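TetR family transcriptional regulator (Mycobacterium smegmatis, PDB 5XS9) probably binds operator DNA through its N-terminal helix-turn-helix domain as a dimer and regulates transcription of genes linked to biotin. Local coordinates at residues A55-L59 with Q104-I108; V96-F100 with I137-L141. All coordinates share one frame; numbering follows the deposited sequence.

Contact 1: A55-L59 with Q104-I108; sequences ADHIL and QSVVI
The carboxylate of Asp56 points into the start of helix 106-122 and meets it with both oxygens. Asp56 OD2 accepts from Val106 N at 3.0 Å through its syn lone pair. OD1 takes two donors from opposite faces of the carboxylate plane: Val107 N, 2.9 Å from Asp56 OD1, stands well above it, 55° out, while the hydroxyl of Ser105, with OG 2.7 Å from Asp56 OD1, comes from the syn side and lies closer to the plane. Ser105 is the N-cap of helix 106-122. Ser105 OG, anti to its own backbone N (chi1 169°), also accepts from Ile108 N at 3.1 Å, so one hydroxyl caps the helix and donates to Asp56. The last turn of helix 47-58, which follows the DNA-binding helices of the TetR fold, is thereby joined to the first turn of a helix of the C-terminal domain. The NH groups of that first turn, together with the helix dipole, would probably stabilise the negative charge of Asp56. One turn on, Leu59 packs on Val107, with Leu59 CB 3.6 Å from Val107 CG1. Its CD1 branch reaches past Ser105 OG to Ile108, and Leu82 and Leu86 of helix 71-87 also touch Leu59.

Contact 2: V96-F100 with I137-L141; sequences VSASF and IYYVL
Phe100 reaches from helix 92-101 toward helix 129-155, and its ring meets Ile137, Tyr138 and Leu141. From CB the side chain runs with CG anti to the backbone N (chi1 -179°), which extends the ring toward 137-141; the axes of the segments 96-100 and 137-141 run roughly antiparallel, at 149°, and approach to 11.3 Å. Along the ring, Phe100 CD2 comes first, 4.1 Å from Leu141 CD1. The next atom, Phe100 CE2, has two neighbours: Ile137 CG2 at 3.9 Å, reached obliquely, and Tyr138 CE1 at 3.8 Å, which lies at the ring edge, near the Phe100 plane. The Phe100 and Tyr138 side chains cross at about a right angle.

A turn earlier, Ser97 is set against Leu141: Ser97 OG lies 3.6 Å from Leu141 CB and close to both methyls, while its hydrogen bond goes to Ala93 O within its own helix. Val96 CG1 adds a looser touch on Leu141 CD2. This is helix packing inside the C-terminal domain of a TetR-family regulator, and its side chains also take part in the dimer interface. Arg150 of the second subunit makes a cation-pi contact with Phe100, and Tyr138 OH is hydrogen-bonded to Asp146 OD2 of the second subunit. No hydrogen bond joins the two segments, so the helices are held to each other here by van der Waals contact, mostly between apolar groups, while the polar hydroxyls of Ser97 and Tyr138 find their partners in the same helix and across the dimer, respectively.

The two contacts lie about 11 Å apart between centres, both within about 7 Å of the centre of the chain in space. Their segments alternate in sequence: 55-59, 96-100, 104-108, 137-141. Helix 92-101 leads directly into helix 106-122, so contact 2 supplies the helix just before the one that starts in contact 1. They also touch: Ile108 CG2 packs on Phe100 CD1 at 3.5 Å, Leu59 CD1 lies against Val96 CG1, and Gln104 N probably donates to Ser99 O. Side-chain contacts thus link helix 47-58, through helix 92-101, to helix 129-155 and the second subunit, which is consistent with mechanical coupling between the DNA-binding part and the dimer interface.

Contact 1: A55-L59 with Q104-I108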
loop_
_atom_site.group_PDB
_atom_site.type_symbol
_atom_site.label_atom_id
_atom_site.label_comp_id
_atom_site.label_asym_id
_atom_site.label_seq_id
_atom_site.Cartn_x
_atom_site.Cartn_y
_atom_site.Cartn_z
ATOM N N ALA A 55 11.198 -5.505 10.457
ATOM C CA ALA A 55 11.059 -4.173 9.723
ATOM C C ALA A 55 12.278 -3.237 9.987
ATOM O O ALA A 55 12.902 -2.711 9.046
ATOM C CB ALA A 55 9.757 -3.483 10.097
ATOM N N ASP A 56 12.667 -3.082 11.260
ATOM C CA ASP A 56 13.822 -2.195 11.573
ATOM C C ASP A 56 15.121 -2.696 11.071
ATOM O O ASP A 56 15.964 -1.920 10.675
ATOM C CB ASP A 56 13.870 -1.839 13.032
ATOM C CG ASP A 56 12.699 -0.969 13.400
ATOM O OD1 ASP A 56 12.145 -0.260 12.511
ATOM O OD2 ASP A 56 12.300 -0.963 14.537
ATOM N N HIS A 57 15.235 -4.000 10.943
ATOM C CA HIS A 57 16.447 -4.603 10.440
ATOM C C HIS A 57 16.550 -4.377 8.941
ATOM O O HIS A 57 17.617 -4.018 8.438
ATOM C CB HIS A 57 16.434 -6.110 10.764
ATOM C CG HIS A 57 17.648 -6.834 10.290
ATOM N ND1 HIS A 57 17.597 -7.832 9.348
ATOM C CD2 HIS A 57 18.943 -6.717 10.639
ATOM C CE1 HIS A 57 18.815 -8.275 9.108
ATOM N NE2 HIS A 57 19.650 -7.604 9.869
ATOM N N ILE A 58 15.451 -4.641 8.232
ATOM C CA ILE A 58 15.261 -4.359 6.785
ATOM C C ILE A 58 15.567 -2.882 6.465
ATOM O O ILE A 58 16.082 -2.560 5.413
ATOM C CB ILE A 58 13.766 -4.702 6.383
ATOM C CG1 ILE A 58 13.595 -6.197 6.212
ATOM C CG2 ILE A 58 13.267 -4.079 5.105
ATOM C CD1 ILE A 58 12.117 -6.571 6.138
ATOM N N LEU A 59 15.202 -1.996 7.348
ATOM C CA LEU A 59 15.310 -0.560 7.121
ATOM C C LEU A 59 16.617 0.050 7.691
ATOM O O LEU A 59 16.826 1.266 7.575
ATOM C CB LEU A 59 14.112 0.143 7.842
ATOM C CG LEU A 59 12.730 -0.077 7.246
ATOM C CD1 LEU A 59 11.655 0.524 8.122
ATOM C CD2 LEU A 59 12.653 0.456 5.829
ATOM N N GLN A 104 5.090 -0.490 15.277
ATOM C CA GLN A 104 6.165 -1.348 15.795
ATOM C C GLN A 104 7.518 -1.175 15.127
ATOM O O GLN A 104 8.479 -1.845 15.531
ATOM C CB GLN A 104 5.736 -2.813 15.732
ATOM C CG GLN A 104 4.543 -3.129 16.605
ATOM C CD GLN A 104 4.901 -3.476 18.055
ATOM O OE1 GLN A 104 6.021 -3.540 18.401
ATOM N NE2 GLN A 104 3.909 -3.688 18.879
ATOM N N SER A 105 7.623 -0.276 14.152
ATOM C CA SER A 105 8.905 0.032 13.486
ATOM C C SER A 105 9.375 1.405 13.958
ATOM O O SER A 105 8.735 2.402 13.701
ATOM C CB SER A 105 8.776 0.045 11.959
ATOM O OG SER A 105 9.926 0.584 11.268
ATOM N N VAL A 106 10.550 1.426 14.585
ATOM C CA VAL A 106 11.226 2.649 15.004
ATOM C C VAL A 106 11.841 3.360 13.800
ATOM O O VAL A 106 11.844 4.577 13.725
ATOM C CB VAL A 106 12.322 2.295 16.072
ATOM C CG1 VAL A 106 13.201 3.497 16.407
ATOM C CG2 VAL A 106 11.624 1.785 17.332
ATOM N N VAL A 107 12.385 2.631 12.843
ATOM C CA VAL A 107 13.025 3.303 11.781
ATOM C C VAL A 107 12.037 4.080 10.911
ATOM O O VAL A 107 12.332 5.173 10.461
ATOM C CB VAL A 107 13.893 2.351 10.962
ATOM C CG1 VAL A 107 14.552 3.092 9.834
ATOM C CG2 VAL A 107 14.998 1.732 11.865
ATOM N N ILE A 108 10.881 3.512 10.618
ATOM C CA ILE A 108 9.941 4.252 9.760
ATOM C C ILE A 108 9.507 5.560 10.447
ATOM O O ILE A 108 9.385 6.587 9.807
ATOM C CB ILE A 108 8.729 3.347 9.347
ATOM C CG1 ILE A 108 8.005 3.991 8.174
ATOM C CG2 ILE A 108 7.803 3.113 10.510
ATOM C CD1 ILE A 108 8.796 3.828 6.893
#

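Contact 2: V96-F100 with I137-L141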
loop_
_atom_site.group_PDB
_atom_site.type_symbol
_atom_site.label_atom_id
_atom_site.label_comp_id
_atom_site.label_asym_id
_atom_site.label_seq_id
_atom_site.Cartn_x
_atom_site.Cartn_y
_atom_site.Cartn_z
ATOM N N VAL A 96 6.850 -3.748 6.075
ATOM C CA VAL A 96 7.058 -2.364 6.629
ATOM C C VAL A 96 5.762 -1.586 6.728
ATOM O O VAL A 96 5.537 -0.915 7.754
ATOM C CB VAL A 96 8.139 -1.589 5.927
ATOM C CG1 VAL A 96 8.209 -0.183 6.426
ATOM C CG2 VAL A 96 9.471 -2.346 6.138
ATOM N N SER A 97 4.869 -1.740 5.731
ATOM C CA SER A 97 3.496 -1.153 5.840
ATOM C C SER A 97 2.763 -1.569 7.063
ATOM O O SER A 97 2.174 -0.714 7.720
ATOM C CB SER A 97 2.595 -1.405 4.646
ATOM O OG SER A 97 3.285 -0.934 3.508
ATOM N N ALA A 98 2.686 -2.880 7.296
ATOM C CA ALA A 98 1.944 -3.375 8.441
ATOM C C ALA A 98 2.630 -2.981 9.755
ATOM O O ALA A 98 1.945 -2.661 10.759
ATOM C CB ALA A 98 1.670 -4.884 8.352
ATOM N N SER A 99 3.952 -2.897 9.781
ATOM C CA SER A 99 4.606 -2.475 11.004
ATOM C C SER A 99 4.484 -1.001 11.300
ATOM O O SER A 99 4.415 -0.614 12.452
ATOM C CB SER A 99 6.077 -2.892 11.046
ATOM O OG SER A 99 6.162 -4.311 11.089
ATOM N N PHE A 100 4.460 -0.161 10.277
ATOM C CA PHE A 100 4.175 1.243 10.427
ATOM C C PHE A 100 2.784 1.395 11.009
ATOM O O PHE A 100 2.596 2.154 11.959
ATOM C CB PHE A 100 4.231 1.947 9.061
ATOM C CG PHE A 100 3.988 3.404 9.089
ATOM C CD1 PHE A 100 4.555 4.219 10.061
ATOM C CD2 PHE A 100 3.282 3.996 8.073
ATOM C CE1 PHE A 100 4.307 5.578 10.099
ATOM C CE2 PHE A 100 3.069 5.358 8.072
ATOM C CZ PHE A 100 3.591 6.156 9.071
ATOM N N ILE A 137 5.150 9.073 2.714
ATOM C CA ILE A 137 5.341 7.665 3.035
ATOM C C ILE A 137 4.265 6.806 2.416
ATOM O O ILE A 137 4.565 5.686 1.961
ATOM C CB ILE A 137 5.432 7.426 4.571
ATOM C CG1 ILE A 137 6.716 7.994 5.089
ATOM C CG2 ILE A 137 5.358 5.971 4.927
ATOM C CD1 ILE A 137 7.957 7.407 4.459
ATOM N N TYR A 138 2.997 7.250 2.513
ATOM C CA TYR A 138 1.948 6.467 1.949
ATOM C C TYR A 138 2.138 6.257 0.462
ATOM O O TYR A 138 1.856 5.159 -0.049
ATOM C CB TYR A 138 0.586 7.059 2.235
ATOM C CG TYR A 138 0.226 7.098 3.685
ATOM C CD1 TYR A 138 0.439 6.016 4.503
ATOM C CD2 TYR A 138 -0.413 8.222 4.231
ATOM C CE1 TYR A 138 0.115 6.088 5.826
ATOM C CE2 TYR A 138 -0.799 8.269 5.545
ATOM C CZ TYR A 138 -0.562 7.194 6.329
ATOM O OH TYR A 138 -0.899 7.212 7.685
ATOM N N TYR A 139 2.561 7.279 -0.229
ATOM C CA TYR A 139 2.898 7.094 -1.639
ATOM C C TYR A 139 3.989 6.008 -1.861
ATOM O O TYR A 139 3.853 5.101 -2.721
ATOM C CB TYR A 139 3.301 8.396 -2.309
ATOM C CG TYR A 139 4.035 8.198 -3.627
ATOM C CD1 TYR A 139 3.380 7.713 -4.736
ATOM C CD2 TYR A 139 5.423 8.338 -3.716
ATOM C CE1 TYR A 139 4.043 7.504 -5.934
ATOM C CE2 TYR A 139 6.097 8.079 -4.900
ATOM C CZ TYR A 139 5.407 7.662 -6.026
ATOM O OH TYR A 139 6.038 7.438 -7.274
ATOM N N VAL A 140 5.039 6.104 -1.087
ATOM C CA VAL A 140 6.194 5.208 -1.292
ATOM C C VAL A 140 5.779 3.761 -0.958
ATOM O O VAL A 140 6.095 2.805 -1.664
ATOM C CB VAL A 140 7.381 5.580 -0.406
ATOM C CG1 VAL A 140 8.454 4.450 -0.468
ATOM C CG2 VAL A 140 7.930 6.910 -0.787
ATOM N N LEU A 141 5.021 3.592 0.101
ATOM C CA LEU A 141 4.511 2.284 0.419
ATOM C C LEU A 141 3.489 1.694 -0.543
ATOM O O LEU A 141 3.555 0.488 -0.871
ATOM C CB LEU A 141 3.999 2.217 1.897
ATOM C CG LEU A 141 4.984 2.541 2.990
ATOM C CD1 LEU A 141 4.176 2.655 4.294
ATOM C CD2 LEU A 141 6.073 1.515 3.057
#